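Local coordinates for protein phosphoglycerate kinase (Coxiella burnetii, PDB 4NG4) that catalyses the reversible phosphoryl transfer between ATP and (2R)-3-phosphoglycerate that gives (2R)-3-phospho-glyceroyl phosphate and ADP in glycolysis, at residues Ser352-Gly357 / Ala361-Phe366; Ala344-Thr349 / Asp370-Val375; Ser180-Leu185 / Leu383-Gly388; Asp277-Asp282 / Glu332-Gly337; Leu33-Pro36 / Lys41-Asn44. All coordinates share one frame; numbering follows the deposited sequence.

Four of the contacts belong to the nucleotide-binding half of the kinase or its border, while contact 5 lies in the other half beside the predicted substrate site, its centre about 20 Å from that of contact 1. Contact 1 carries Gly356 and Gly357 of the ADP pocket. Contact 2 adjoins it through the neighbouring strand: Val354 N lies 3.0 Å from Tyr374 O, and Ser352 N 2.7 Å from Ser373 OG. Contact 3 packs against the same sheet, with Tyr374 OH 2.5 Å from Glu181 OE1, a probable hydrogen bond. Contact 4 borders ADP and magnesium; it shares helix 336-347 with contact 2, though their centres are about 25 Å apart.

Contact 1 (Ser352-Gly357 / Ala361-Phe366); sequences SIVGGG and AALDKF. With ADP (adenosine-5'-diphosphate), chain E.
Val354 and Leu363 meet tip to tip, CG2 of the valine 3.4 Å from CD1 of the leucine, and this is the tightly packed end of the contact. Both residues are buried. At Val354 the first torsion (chi1 -55°) sets CG2 between the backbone N and the carbonyl carbon, on the side of the leucine. Trp322 and Met372 touch both side chains, extending the apolar layer between strand 351-354 and helix 357-365.

At the other end the contact is looser and reaches solvent. Here Ala361 N donates to Gly357 O over 3.2 Å with an angle of 153° at the hydrogen, a bond of the first helical turn, and Ala361 CB lies 3.7 Å from the same oxygen. Gly356, with a positive phi (116°), takes the N-cap position, its CA 3.7 Å from ADP O3B. Gly357 N is 3.5 Å from ADP O2B.

This is the strand-glycine-helix start of the beta-alpha-beta unit 351-354, 357-365, 374-375. With the helix N-terminus directed at the diphosphate, the peptide dipoles would be expected to stabilise its negative charge.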
# COMPACT_ATOMS: atom_id res chain seq x y z
N SER A 352 -14.18 5.45 -1.36
CA SER A 352 -13.54 4.13 -1.15
C SER A 352 -12.02 4.18 -1.35
O SER A 352 -11.52 4.88 -2.25
CB SER A 352 -14.16 3.07 -2.07
OG SER A 352 -14.17 3.50 -3.43
N ILE A 353 -11.29 3.46 -0.49
CA ILE A 353 -9.83 3.39 -0.53
C ILE A 353 -9.42 1.94 -0.36
O ILE A 353 -9.70 1.36 0.68
CB ILE A 353 -9.17 4.18 0.60
CG1 ILE A 353 -9.75 5.59 0.72
CG2 ILE A 353 -7.69 4.32 0.38
CD1 ILE A 353 -9.31 6.29 1.97
N VAL A 354 -8.78 1.36 -1.37
CA VAL A 354 -8.33 -0.04 -1.30
C VAL A 354 -6.84 -0.16 -1.48
O VAL A 354 -6.20 0.72 -2.05
CB VAL A 354 -9.02 -0.95 -2.34
CG1 VAL A 354 -10.54 -0.85 -2.22
CG2 VAL A 354 -8.58 -0.59 -3.74
N GLY A 355 -6.29 -1.26 -0.98
CA GLY A 355 -4.86 -1.53 -1.06
C GLY A 355 -4.63 -3.00 -0.74
O GLY A 355 -5.52 -3.66 -0.20
N GLY A 356 -3.44 -3.49 -1.08
CA GLY A 356 -3.08 -4.90 -0.87
C GLY A 356 -2.84 -5.61 -2.19
O GLY A 356 -3.57 -5.41 -3.16
N GLY A 357 -1.81 -6.45 -2.22
CA GLY A 357 -1.47 -7.23 -3.41
C GLY A 357 -2.64 -8.05 -3.90
O GLY A 357 -3.06 -7.92 -5.04
N ALA A 361 -5.54 -7.73 -6.98
CA ALA A 361 -5.70 -8.86 -7.88
C ALA A 361 -7.18 -9.18 -8.08
O ALA A 361 -7.63 -9.39 -9.21
CB ALA A 361 -4.95 -10.07 -7.36
N ALA A 362 -7.95 -9.18 -6.98
CA ALA A 362 -9.41 -9.38 -7.05
C ALA A 362 -10.09 -8.30 -7.90
O ALA A 362 -10.76 -8.60 -8.88
CB ALA A 362 -10.00 -9.39 -5.67
N LEU A 363 -9.89 -7.05 -7.51
CA LEU A 363 -10.43 -5.91 -8.25
C LEU A 363 -10.11 -5.95 -9.74
O LEU A 363 -10.87 -5.46 -10.57
CB LEU A 363 -9.89 -4.61 -7.66
CG LEU A 363 -10.43 -4.21 -6.29
CD1 LEU A 363 -9.89 -2.84 -5.95
CD2 LEU A 363 -11.96 -4.21 -6.30
N ASP A 364 -8.96 -6.53 -10.07
CA ASP A 364 -8.59 -6.75 -11.46
C ASP A 364 -9.45 -7.87 -12.07
O ASP A 364 -9.98 -7.70 -13.15
CB ASP A 364 -7.11 -7.09 -11.55
CG ASP A 364 -6.59 -7.10 -12.95
OD1 ASP A 364 -7.33 -6.77 -13.91
OD2 ASP A 364 -5.40 -7.45 -13.09
N LYS A 365 -9.62 -8.98 -11.35
CA LYS A 365 -10.35 -10.14 -11.88
C LYS A 365 -11.80 -9.84 -12.18
O LYS A 365 -12.35 -10.34 -13.16
CB LYS A 365 -10.31 -11.30 -10.89
CG LYS A 365 -11.01 -12.57 -11.39
CD LYS A 365 -10.70 -13.76 -10.51
CE LYS A 365 -10.94 -15.06 -11.23
NZ LYS A 365 -10.77 -16.18 -10.30
N PHE A 366 -12.41 -9.03 -11.34
CA PHE A 366 -13.81 -8.64 -11.50
C PHE A 366 -13.95 -7.37 -12.35
O PHE A 366 -15.06 -6.85 -12.52
CB PHE A 366 -14.45 -8.42 -10.12
CG PHE A 366 -14.20 -9.54 -9.13
CD1 PHE A 366 -14.37 -10.87 -9.49
CD2 PHE A 366 -13.81 -9.25 -7.82
CE1 PHE A 366 -14.16 -11.89 -8.58
CE2 PHE A 366 -13.60 -10.27 -6.89
CZ PHE A 366 -13.78 -11.59 -7.27
PB ADP E . -4.02 -8.56 0.62
O1B ADP E . -5.07 -8.24 -0.43
O2B ADP E . -2.71 -9.03 0.03
O3B ADP E . -3.88 -7.51 1.69
PA ADP E . -3.89 -10.72 2.50
O1A ADP E . -2.41 -10.71 2.21
O2A ADP E . -4.35 -10.28 3.86
O3A ADP E . -4.67 -9.82 1.40
O5' ADP E . -4.39 -12.24 2.22
C5' ADP E . -5.28 -12.58 1.16
C4' ADP E . -5.01 -13.99 0.66
O4' ADP E . -5.45 -14.94 1.64
C3' ADP E . -5.74 -14.29 -0.65
O3' ADP E . -4.81 -14.64 -1.69
C2' ADP E . -6.71 -15.42 -0.33
O2' ADP E . -6.71 -16.46 -1.30
C1' ADP E . -6.28 -15.95 1.04
N9 ADP E . -7.46 -16.30 1.89
C8 ADP E . -8.45 -15.46 2.30
N7 ADP E . -9.36 -16.14 3.05
C5 ADP E . -8.97 -17.42 3.13
C6 ADP E . -9.48 -18.67 3.77
N6 ADP E . -10.62 -18.68 4.50
N1 ADP E . -8.74 -19.80 3.61
C2 ADP E . -7.60 -19.84 2.89
N3 ADP E . -7.09 -18.75 2.28
C4 ADP E . -7.72 -17.53 2.37

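Contact 2 (Ala344-Thr349 / Asp370-Val375); sequences AVAKST and DQMSYV
Helix 336-347, which packs on the parallel sheet of the nucleotide-binding domain, meets here the loop leading into edge strand 374-375, through Val345 and Ala346 on the helix and Gln371 and Met372 on the loop. The contact is made of apolar and van der Waals touches.

Met372 makes the buried part of the contact with Val345. Its bond from the backbone is not aimed at the helix, but bends at chi2 (-70°) and chi3 bring the end of the chain back to it. The side chains of Val345 and Met372 cross at about a right angle. Val345 CG1, anti to the backbone N (chi1 -177°), approaches Met372 SD to 3.5 Å, while the methyl CE of Met372 lies 4.0 Å from Val345 CB. The same CE then passes over the next helical residue, 3.9 Å from Ala346 N and 4.3 Å from Ala346 CB.

Nearer the surface the packing involves Gln371, whose CB sits 3.9 Å from Ala346 CB. These two residues also have the closest backbones, with CA atoms 5.4 Å apart. Gln371 itself is exposed, in contrast to the buried Val345 and Met372.

Around the pair, Met372 also touches Ser352 and Val354 of strand 351-354 and Leu363 of helix 357-365, and Val345 touches Ser352 and Ile320. The methionine therefore fills the angle between two helices and the strands beneath them, an arrangement belonging to the layered alpha/beta fold in which successive beta-alpha-beta crossovers place their helices on a common face of the parallel sheet.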
# COMPACT_ATOMS: atom_id res chain seq x y z
N ALA A 344 -20.41 -3.88 -4.05
CA ALA A 344 -21.07 -3.00 -3.07
C ALA A 344 -20.28 -1.70 -2.85
O ALA A 344 -20.86 -0.62 -2.81
CB ALA A 344 -21.30 -3.74 -1.76
N VAL A 345 -18.96 -1.81 -2.74
CA VAL A 345 -18.10 -0.63 -2.59
C VAL A 345 -18.15 0.23 -3.85
O VAL A 345 -18.18 1.46 -3.77
CB VAL A 345 -16.63 -1.03 -2.30
CG1 VAL A 345 -15.75 0.21 -2.07
CG2 VAL A 345 -16.55 -1.95 -1.09
N ALA A 346 -18.18 -0.42 -5.01
CA ALA A 346 -18.29 0.30 -6.29
C ALA A 346 -19.60 1.12 -6.36
O ALA A 346 -19.55 2.36 -6.37
CB ALA A 346 -18.19 -0.67 -7.46
N LYS A 347 -20.74 0.42 -6.38
CA LYS A 347 -22.07 1.06 -6.42
C LYS A 347 -22.20 2.13 -5.34
O LYS A 347 -22.85 3.15 -5.55
CB LYS A 347 -23.19 0.03 -6.23
CG LYS A 347 -23.32 -1.04 -7.32
CD LYS A 347 -24.33 -2.12 -6.91
CE LYS A 347 -24.05 -3.48 -7.55
NZ LYS A 347 -24.66 -4.62 -6.79
N SER A 348 -21.56 1.89 -4.20
CA SER A 348 -21.65 2.79 -3.07
C SER A 348 -21.11 4.18 -3.35
O SER A 348 -20.34 4.41 -4.27
CB SER A 348 -20.93 2.22 -1.84
OG SER A 348 -20.89 3.18 -0.80
N THR A 349 -21.56 5.10 -2.51
CA THR A 349 -21.37 6.52 -2.69
C THR A 349 -20.28 7.05 -1.75
O THR A 349 -19.90 8.20 -1.82
CB THR A 349 -22.70 7.25 -2.40
OG1 THR A 349 -22.56 8.62 -2.72
CG2 THR A 349 -23.12 7.12 -0.93
N ASP A 370 -11.14 0.68 -11.60
CA ASP A 370 -11.35 2.12 -11.76
C ASP A 370 -12.62 2.67 -11.06
O ASP A 370 -12.89 3.87 -11.10
CB ASP A 370 -11.28 2.55 -13.24
CG ASP A 370 -12.39 1.95 -14.12
OD1 ASP A 370 -13.39 1.39 -13.59
OD2 ASP A 370 -12.27 2.05 -15.36
N GLN A 371 -13.41 1.79 -10.41
CA GLN A 371 -14.62 2.22 -9.69
C GLN A 371 -14.37 2.54 -8.20
O GLN A 371 -15.24 3.12 -7.55
CB GLN A 371 -15.77 1.20 -9.85
CG GLN A 371 -16.70 1.49 -11.05
CD GLN A 371 -17.60 2.70 -10.82
OE1 GLN A 371 -18.69 2.59 -10.25
NE2 GLN A 371 -17.16 3.86 -11.26
N MET A 372 -13.20 2.17 -7.68
CA MET A 372 -12.78 2.58 -6.34
C MET A 372 -12.20 3.97 -6.44
O MET A 372 -11.55 4.29 -7.43
CB MET A 372 -11.70 1.65 -5.79
CG MET A 372 -12.07 0.19 -5.79
SD MET A 372 -13.34 -0.20 -4.59
CE MET A 372 -14.38 -1.24 -5.60
N SER A 373 -12.43 4.80 -5.43
CA SER A 373 -12.00 6.21 -5.49
C SER A 373 -10.48 6.30 -5.51
O SER A 373 -9.91 7.17 -6.18
CB SER A 373 -12.55 7.01 -4.31
OG SER A 373 -13.77 6.46 -3.82
N TYR A 374 -9.81 5.40 -4.78
CA TYR A 374 -8.35 5.38 -4.75
C TYR A 374 -7.82 3.97 -4.60
O TYR A 374 -8.18 3.27 -3.66
CB TYR A 374 -7.82 6.25 -3.60
CG TYR A 374 -6.35 6.51 -3.73
CD1 TYR A 374 -5.88 7.49 -4.60
CD2 TYR A 374 -5.41 5.75 -3.04
CE1 TYR A 374 -4.52 7.72 -4.75
CE2 TYR A 374 -4.04 5.98 -3.18
CZ TYR A 374 -3.61 6.97 -4.04
OH TYR A 374 -2.27 7.22 -4.20
N VAL A 375 -6.95 3.57 -5.52
CA VAL A 375 -6.28 2.28 -5.42
C VAL A 375 -4.83 2.51 -5.08
O VAL A 375 -4.12 3.19 -5.82
CB VAL A 375 -6.34 1.52 -6.75
CG1 VAL A 375 -5.59 0.19 -6.63
CG2 VAL A 375 -7.80 1.31 -7.17

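Contact 3 (Ser180-Leu185 / Leu383-Gly388); sequences SEVEAL and LEFLEG
Leu185 and Phe385 provide the main apolar contact. The two side chains cross obliquely, with Leu185 CD1 coming 3.5 Å from CD2 and 3.9 Å from CG of the Phe385 ring; Leu185 CB lies 3.9 Å from CE2 on the same ring. Phe385 CG is anti to its backbone N (chi1 -170°), a torsion that extends the ring from helix 380-387 toward helix 176-190. Val182, one turn before Leu185, brings CG2 to 4.4 Å from Phe385 CZ, again at a slant to the ring. A second aliphatic touch joins Leu185 CD2 to Leu386 CD2 at 4.4 Å.

The backbones stay well apart: the axes of the two short segments approach to 11.6 Å and cross at -42°, so side chains alone span the gap. Helix 176-190 follows the last strand of one parallel sheet, 171-174, and precedes strand 196-202 of the other, which makes it the interdomain helix of the phosphoglycerate kinase fold. Leu185 also rests on Ile353 of the second sheet and on Phe152.

Polar interactions lie beside the apolar ones. Glu181 accepts hydrogen bonds from Tyr374 OH and Ser376 OG. Helix 380-387 ends in a Schellman motif at Gly388, whose N bonds to Phe385 O at 2.9 Å and weakly to Glu384 O; Gly388 has the positive phi (96°) of this motif. Leu386 O receives Asn214 ND2.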
# COMPACT_ATOMS: atom_id res chain seq x y z
N SER A 180 -0.75 12.87 -3.13
CA SER A 180 -2.01 12.21 -3.45
C SER A 180 -2.26 11.08 -2.48
O SER A 180 -3.32 11.00 -1.85
CB SER A 180 -2.02 11.68 -4.88
OG SER A 180 -1.68 12.71 -5.80
N GLU A 181 -1.26 10.21 -2.34
CA GLU A 181 -1.36 9.05 -1.46
C GLU A 181 -1.65 9.47 -0.01
O GLU A 181 -2.51 8.89 0.63
CB GLU A 181 -0.11 8.18 -1.53
CG GLU A 181 -0.26 6.83 -0.81
CD GLU A 181 -0.55 5.65 -1.73
OE1 GLU A 181 -0.58 5.80 -2.97
OE2 GLU A 181 -0.74 4.55 -1.20
N VAL A 182 -0.93 10.46 0.51
CA VAL A 182 -1.20 10.89 1.88
C VAL A 182 -2.60 11.49 1.98
O VAL A 182 -3.34 11.17 2.91
CB VAL A 182 -0.15 11.88 2.43
CG1 VAL A 182 -0.21 13.21 1.69
CG2 VAL A 182 -0.36 12.10 3.91
N GLU A 183 -2.97 12.34 1.03
CA GLU A 183 -4.29 12.97 1.03
C GLU A 183 -5.39 11.92 1.14
O GLU A 183 -6.26 12.03 1.99
CB GLU A 183 -4.51 13.81 -0.23
CG GLU A 183 -4.03 15.25 -0.11
CD GLU A 183 -4.35 16.08 -1.34
OE1 GLU A 183 -4.17 17.33 -1.29
OE2 GLU A 183 -4.79 15.50 -2.37
N ALA A 184 -5.32 10.89 0.29
CA ALA A 184 -6.35 9.85 0.24
C ALA A 184 -6.41 9.03 1.51
O ALA A 184 -7.47 8.89 2.12
CB ALA A 184 -6.10 8.94 -0.94
N LEU A 185 -5.27 8.49 1.92
CA LEU A 185 -5.23 7.67 3.12
C LEU A 185 -5.72 8.46 4.33
O LEU A 185 -6.65 8.02 5.01
CB LEU A 185 -3.83 7.13 3.39
CG LEU A 185 -3.29 6.03 2.47
CD1 LEU A 185 -2.08 5.42 3.14
CD2 LEU A 185 -4.31 4.95 2.15
N LEU A 383 0.05 -0.31 4.22
CA LEU A 383 -0.34 -1.02 5.45
C LEU A 383 0.23 -0.35 6.70
O LEU A 383 -0.54 -0.04 7.59
CB LEU A 383 0.07 -2.50 5.38
CG LEU A 383 -0.72 -3.32 4.34
CD1 LEU A 383 -0.02 -4.63 3.86
CD2 LEU A 383 -2.14 -3.61 4.85
N GLU A 384 1.54 -0.12 6.76
CA GLU A 384 2.15 0.54 7.94
C GLU A 384 1.55 1.91 8.30
O GLU A 384 1.54 2.29 9.48
CB GLU A 384 3.68 0.66 7.79
CG GLU A 384 4.39 -0.69 7.87
CD GLU A 384 5.88 -0.60 8.15
OE1 GLU A 384 6.47 0.50 8.02
OE2 GLU A 384 6.46 -1.65 8.51
N PHE A 385 1.04 2.63 7.30
CA PHE A 385 0.45 3.95 7.52
C PHE A 385 -0.88 3.81 8.24
O PHE A 385 -1.14 4.50 9.23
CB PHE A 385 0.28 4.72 6.21
CG PHE A 385 -0.10 6.15 6.40
CD1 PHE A 385 0.88 7.12 6.62
CD2 PHE A 385 -1.43 6.54 6.38
CE1 PHE A 385 0.54 8.44 6.81
CE2 PHE A 385 -1.77 7.87 6.56
CZ PHE A 385 -0.79 8.82 6.78
N LEU A 386 -1.72 2.91 7.75
CA LEU A 386 -2.99 2.61 8.39
C LEU A 386 -2.82 1.98 9.78
O LEU A 386 -3.73 2.07 10.61
CB LEU A 386 -3.83 1.70 7.50
CG LEU A 386 -4.25 2.22 6.12
CD1 LEU A 386 -5.17 1.21 5.43
CD2 LEU A 386 -4.94 3.57 6.24
N GLU A 387 -1.67 1.33 10.02
CA GLU A 387 -1.31 0.87 11.36
C GLU A 387 -1.05 2.05 12.30
O GLU A 387 -1.16 1.89 13.52
CB GLU A 387 -0.05 0.00 11.31
CG GLU A 387 -0.23 -1.31 10.60
CD GLU A 387 0.97 -2.25 10.75
OE1 GLU A 387 2.13 -1.81 10.71
OE2 GLU A 387 0.74 -3.47 10.89
N GLY A 388 -0.69 3.20 11.74
CA GLY A 388 -0.48 4.44 12.50
C GLY A 388 0.97 4.66 12.85
O GLY A 388 1.28 5.40 13.77

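Contact 4 (Asp277-Asp282 / Glu332-Gly337); sequences DELSED and EAFSQG
The ring of Phe334 has Ala333 CB on one face, 4.1 Å above its plane and over its centre, while Leu279 and Ser280 of the facing loop come at it obliquely. Leu279 CD1 is 3.4 Å from Phe334 CD2, and Ser280 O stands 4.1 Å from Phe334 CE2. The leucine has CG anti to its backbone N (chi1 179°), which helps carry its end to the ring although the bond leaving its backbone does not aim there. Phe300 meets the same ring with planes at about 50°, and Ile274, Ala276 and Ala285 add further apolar contact, leaving the phenylalanine buried in a contact otherwise near the surface.

The other flat groups are two carboxylates. Glu281 and Glu332 lie side by side and point the same way, their carboxylate planes turned 73° apart, with Glu281 OE2 3.8 Å from Glu332 OE1. Glu332 OE1 is also 3.6 Å from Glu281 CB.

Segment 332-335 is a type I beta turn leading into helix 336-347, and Ser335 OG gives a hydrogen bond back to Glu332 O at 2.9 Å. Phe334 belongs to the magnesium site together with Asp301 and Thr338; its side chain is about 6 Å from the ion, so the ring itself is not the ligand. The side chain of Leu279 is about 5 Å from ADP.

The contact thus combines a buried ring, met by an exposed leucine near the nucleotide, with like charges at the exposed side, where a mild repulsion would be expected that solvent can screen.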
# COMPACT_ATOMS: atom_id res chain seq x y z
N ASP A 277 -14.90 -29.93 1.23
CA ASP A 277 -13.94 -30.80 1.89
C ASP A 277 -12.62 -30.92 1.12
O ASP A 277 -11.75 -31.73 1.47
CB ASP A 277 -14.56 -32.17 2.19
CG ASP A 277 -14.62 -33.09 0.98
OD1 ASP A 277 -14.58 -32.58 -0.17
OD2 ASP A 277 -14.71 -34.32 1.19
N GLU A 278 -12.47 -30.11 0.07
CA GLU A 278 -11.21 -29.98 -0.68
C GLU A 278 -11.29 -28.69 -1.48
O GLU A 278 -12.36 -28.36 -1.98
CB GLU A 278 -10.97 -31.21 -1.60
CG GLU A 278 -11.68 -31.19 -2.96
CD GLU A 278 -11.63 -32.51 -3.70
OE1 GLU A 278 -11.37 -33.55 -3.05
OE2 GLU A 278 -11.86 -32.51 -4.94
N LEU A 279 -10.19 -27.95 -1.57
CA LEU A 279 -10.19 -26.65 -2.24
C LEU A 279 -9.87 -26.74 -3.73
O LEU A 279 -8.70 -26.77 -4.12
CB LEU A 279 -9.20 -25.70 -1.56
CG LEU A 279 -9.04 -24.27 -2.12
CD1 LEU A 279 -10.39 -23.59 -2.45
CD2 LEU A 279 -8.25 -23.42 -1.13
N SER A 280 -10.91 -26.76 -4.55
CA SER A 280 -10.79 -26.85 -6.01
C SER A 280 -12.11 -26.47 -6.70
O SER A 280 -13.18 -26.54 -6.08
CB SER A 280 -10.37 -28.27 -6.42
OG SER A 280 -11.23 -29.24 -5.84
N GLU A 281 -12.06 -26.10 -7.99
CA GLU A 281 -13.27 -25.73 -8.75
C GLU A 281 -14.27 -26.89 -8.87
O GLU A 281 -15.34 -26.72 -9.46
CB GLU A 281 -12.91 -25.21 -10.16
CG GLU A 281 -12.59 -26.30 -11.21
CD GLU A 281 -12.23 -25.76 -12.59
OE1 GLU A 281 -12.59 -26.41 -13.61
OE2 GLU A 281 -11.58 -24.70 -12.67
N ASP A 282 -13.94 -28.03 -8.27
CA ASP A 282 -14.48 -29.34 -8.65
C ASP A 282 -15.36 -30.01 -7.59
O ASP A 282 -16.26 -30.79 -7.94
CB ASP A 282 -13.30 -30.27 -8.93
CG ASP A 282 -13.57 -31.24 -10.04
OD1 ASP A 282 -14.14 -30.81 -11.07
OD2 ASP A 282 -13.18 -32.42 -9.91
N GLU A 332 -13.28 -20.20 -8.40
CA GLU A 332 -14.51 -19.52 -8.84
C GLU A 332 -15.73 -19.79 -7.98
O GLU A 332 -16.60 -18.93 -7.88
CB GLU A 332 -14.83 -19.89 -10.30
CG GLU A 332 -13.70 -19.57 -11.30
CD GLU A 332 -12.64 -20.71 -11.47
OE1 GLU A 332 -12.60 -21.67 -10.66
OE2 GLU A 332 -11.85 -20.62 -12.44
N ALA A 333 -15.83 -20.97 -7.39
CA ALA A 333 -16.94 -21.28 -6.49
C ALA A 333 -16.87 -20.41 -5.21
O ALA A 333 -17.89 -20.04 -4.62
CB ALA A 333 -16.92 -22.75 -6.12
N PHE A 334 -15.65 -20.05 -4.83
CA PHE A 334 -15.42 -19.42 -3.55
C PHE A 334 -15.19 -17.90 -3.69
O PHE A 334 -14.62 -17.26 -2.79
CB PHE A 334 -14.27 -20.15 -2.86
CG PHE A 334 -14.52 -21.64 -2.72
CD1 PHE A 334 -15.70 -22.12 -2.16
CD2 PHE A 334 -13.59 -22.57 -3.14
CE1 PHE A 334 -15.95 -23.47 -2.02
CE2 PHE A 334 -13.83 -23.93 -3.00
CZ PHE A 334 -15.02 -24.37 -2.44
N SER A 335 -15.71 -17.33 -4.79
CA SER A 335 -15.48 -15.94 -5.15
C SER A 335 -16.71 -15.02 -5.00
O SER A 335 -16.58 -13.79 -5.02
CB SER A 335 -15.01 -15.86 -6.60
OG SER A 335 -16.09 -16.07 -7.48
N GLN A 336 -17.90 -15.63 -4.84
CA GLN A 336 -19.14 -14.86 -4.83
C GLN A 336 -19.11 -13.82 -3.71
O GLN A 336 -19.52 -12.68 -3.91
CB GLN A 336 -20.39 -15.78 -4.76
CG GLN A 336 -21.70 -15.18 -5.38
CD GLN A 336 -22.63 -16.24 -6.07
OE1 GLN A 336 -22.21 -17.38 -6.35
NE2 GLN A 336 -23.88 -15.84 -6.37
N GLY A 337 -18.57 -14.19 -2.56
CA GLY A 337 -18.47 -13.26 -1.43
C GLY A 337 -17.66 -11.99 -1.69
O GLY A 337 -18.08 -10.88 -1.34

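Contact 5 (Leu33-Pro36 / Lys41-Asn44); sequences LNVP and KITN
Pro36 and Thr43 are joined by the one hydrogen bond between these segments: Thr43 N donates to Pro36 O over 3.3 Å, weak in length though nearly straight, at 166°. The same oxygen also receives a CA-H contact from Ile42, CA to O 3.5 Å with 148° at the hydrogen. Pro36 O is thus approached by two consecutive residues of 41-44, as expected beside a short antiparallel hairpin made of strands 37-38 and 41-42.

Apolar contacts involve both Val35 and the ring of Pro36. Val35 CG2 meets Ile42 CG1 at 3.8 Å, the two side chains crossing at a slant; the valine's first torsion (chi1 -61°) turns this methyl, rather than CG1, to the isoleucine. The ring of Pro36 rests against Asn44, CG to CB 3.8 Å.

Polar atoms also border the carbon surface without bonding to it. Asn44 O lies 3.4 Å from both Val35 CB and Pro36 CD, and Thr43 OG1 sits by Pro36 CB.

Just before the contact, Asn34 centres an inverse gamma turn; with Asp32 and Leu33 it belongs to the predicted substrate site, and its OD1 accepts from Gly72 N. The loop 33-36 leaves strand 26-31 of the parallel sheet, Val35 packs on Ile48 of helix 46-60, and Ile42 touches Pro87 of helix 86-94, which places the hairpin base across the ends of both helices.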
# COMPACT_ATOMS: atom_id res chain seq x y z
N LEU A 33 10.65 4.02 -9.46
CA LEU A 33 10.69 3.57 -10.86
C LEU A 33 11.09 2.09 -10.94
O LEU A 33 11.58 1.64 -11.96
CB LEU A 33 11.70 4.43 -11.63
CG LEU A 33 11.62 5.94 -11.36
CD1 LEU A 33 12.56 6.73 -12.28
CD2 LEU A 33 10.18 6.45 -11.48
N ASN A 34 10.85 1.35 -9.84
CA ASN A 34 11.25 -0.06 -9.66
C ASN A 34 10.35 -0.99 -10.48
O ASN A 34 9.52 -1.69 -9.93
CB ASN A 34 11.18 -0.42 -8.15
CG ASN A 34 11.61 -1.83 -7.85
OD1 ASN A 34 12.46 -2.39 -8.50
ND2 ASN A 34 11.02 -2.41 -6.83
N VAL A 35 10.54 -0.98 -11.78
CA VAL A 35 9.66 -1.68 -12.70
C VAL A 35 10.03 -3.15 -12.85
O VAL A 35 11.19 -3.51 -12.70
CB VAL A 35 9.67 -1.00 -14.10
CG1 VAL A 35 9.18 0.44 -13.99
CG2 VAL A 35 11.06 -1.06 -14.70
N PRO A 36 9.04 -4.02 -13.14
CA PRO A 36 9.30 -5.42 -13.52
C PRO A 36 10.11 -5.54 -14.82
O PRO A 36 10.03 -4.66 -15.68
CB PRO A 36 7.89 -5.99 -13.74
CG PRO A 36 6.98 -5.08 -13.03
CD PRO A 36 7.60 -3.73 -13.07
N LYS A 41 14.21 -6.33 -20.64
CA LYS A 41 13.15 -5.38 -21.04
C LYS A 41 12.08 -5.18 -19.97
O LYS A 41 11.94 -6.00 -19.07
CB LYS A 41 12.49 -5.84 -22.34
CG LYS A 41 13.42 -5.83 -23.54
CD LYS A 41 12.65 -5.73 -24.85
CE LYS A 41 12.45 -4.27 -25.31
NZ LYS A 41 11.78 -3.41 -24.29
N ILE A 42 11.34 -4.08 -20.08
CA ILE A 42 10.33 -3.72 -19.09
C ILE A 42 9.03 -4.37 -19.48
O ILE A 42 8.63 -4.30 -20.63
CB ILE A 42 10.10 -2.21 -19.01
CG1 ILE A 42 11.34 -1.48 -18.51
CG2 ILE A 42 8.95 -1.91 -18.09
CD1 ILE A 42 12.36 -1.25 -19.56
N THR A 43 8.36 -4.98 -18.51
CA THR A 43 7.05 -5.60 -18.73
C THR A 43 5.88 -4.77 -18.19
O THR A 43 4.73 -4.99 -18.58
CB THR A 43 6.99 -7.00 -18.09
OG1 THR A 43 7.40 -6.93 -16.72
CG2 THR A 43 7.92 -7.97 -18.83
N ASN A 44 6.16 -3.82 -17.30
CA ASN A 44 5.11 -2.97 -16.73
C ASN A 44 5.68 -1.61 -16.35
O ASN A 44 6.60 -1.53 -15.53
CB ASN A 44 4.52 -3.65 -15.49
CG ASN A 44 3.14 -3.15 -15.16
OD1 ASN A 44 2.66 -2.15 -15.71
ND2 ASN A 44 2.48 -3.84 -14.24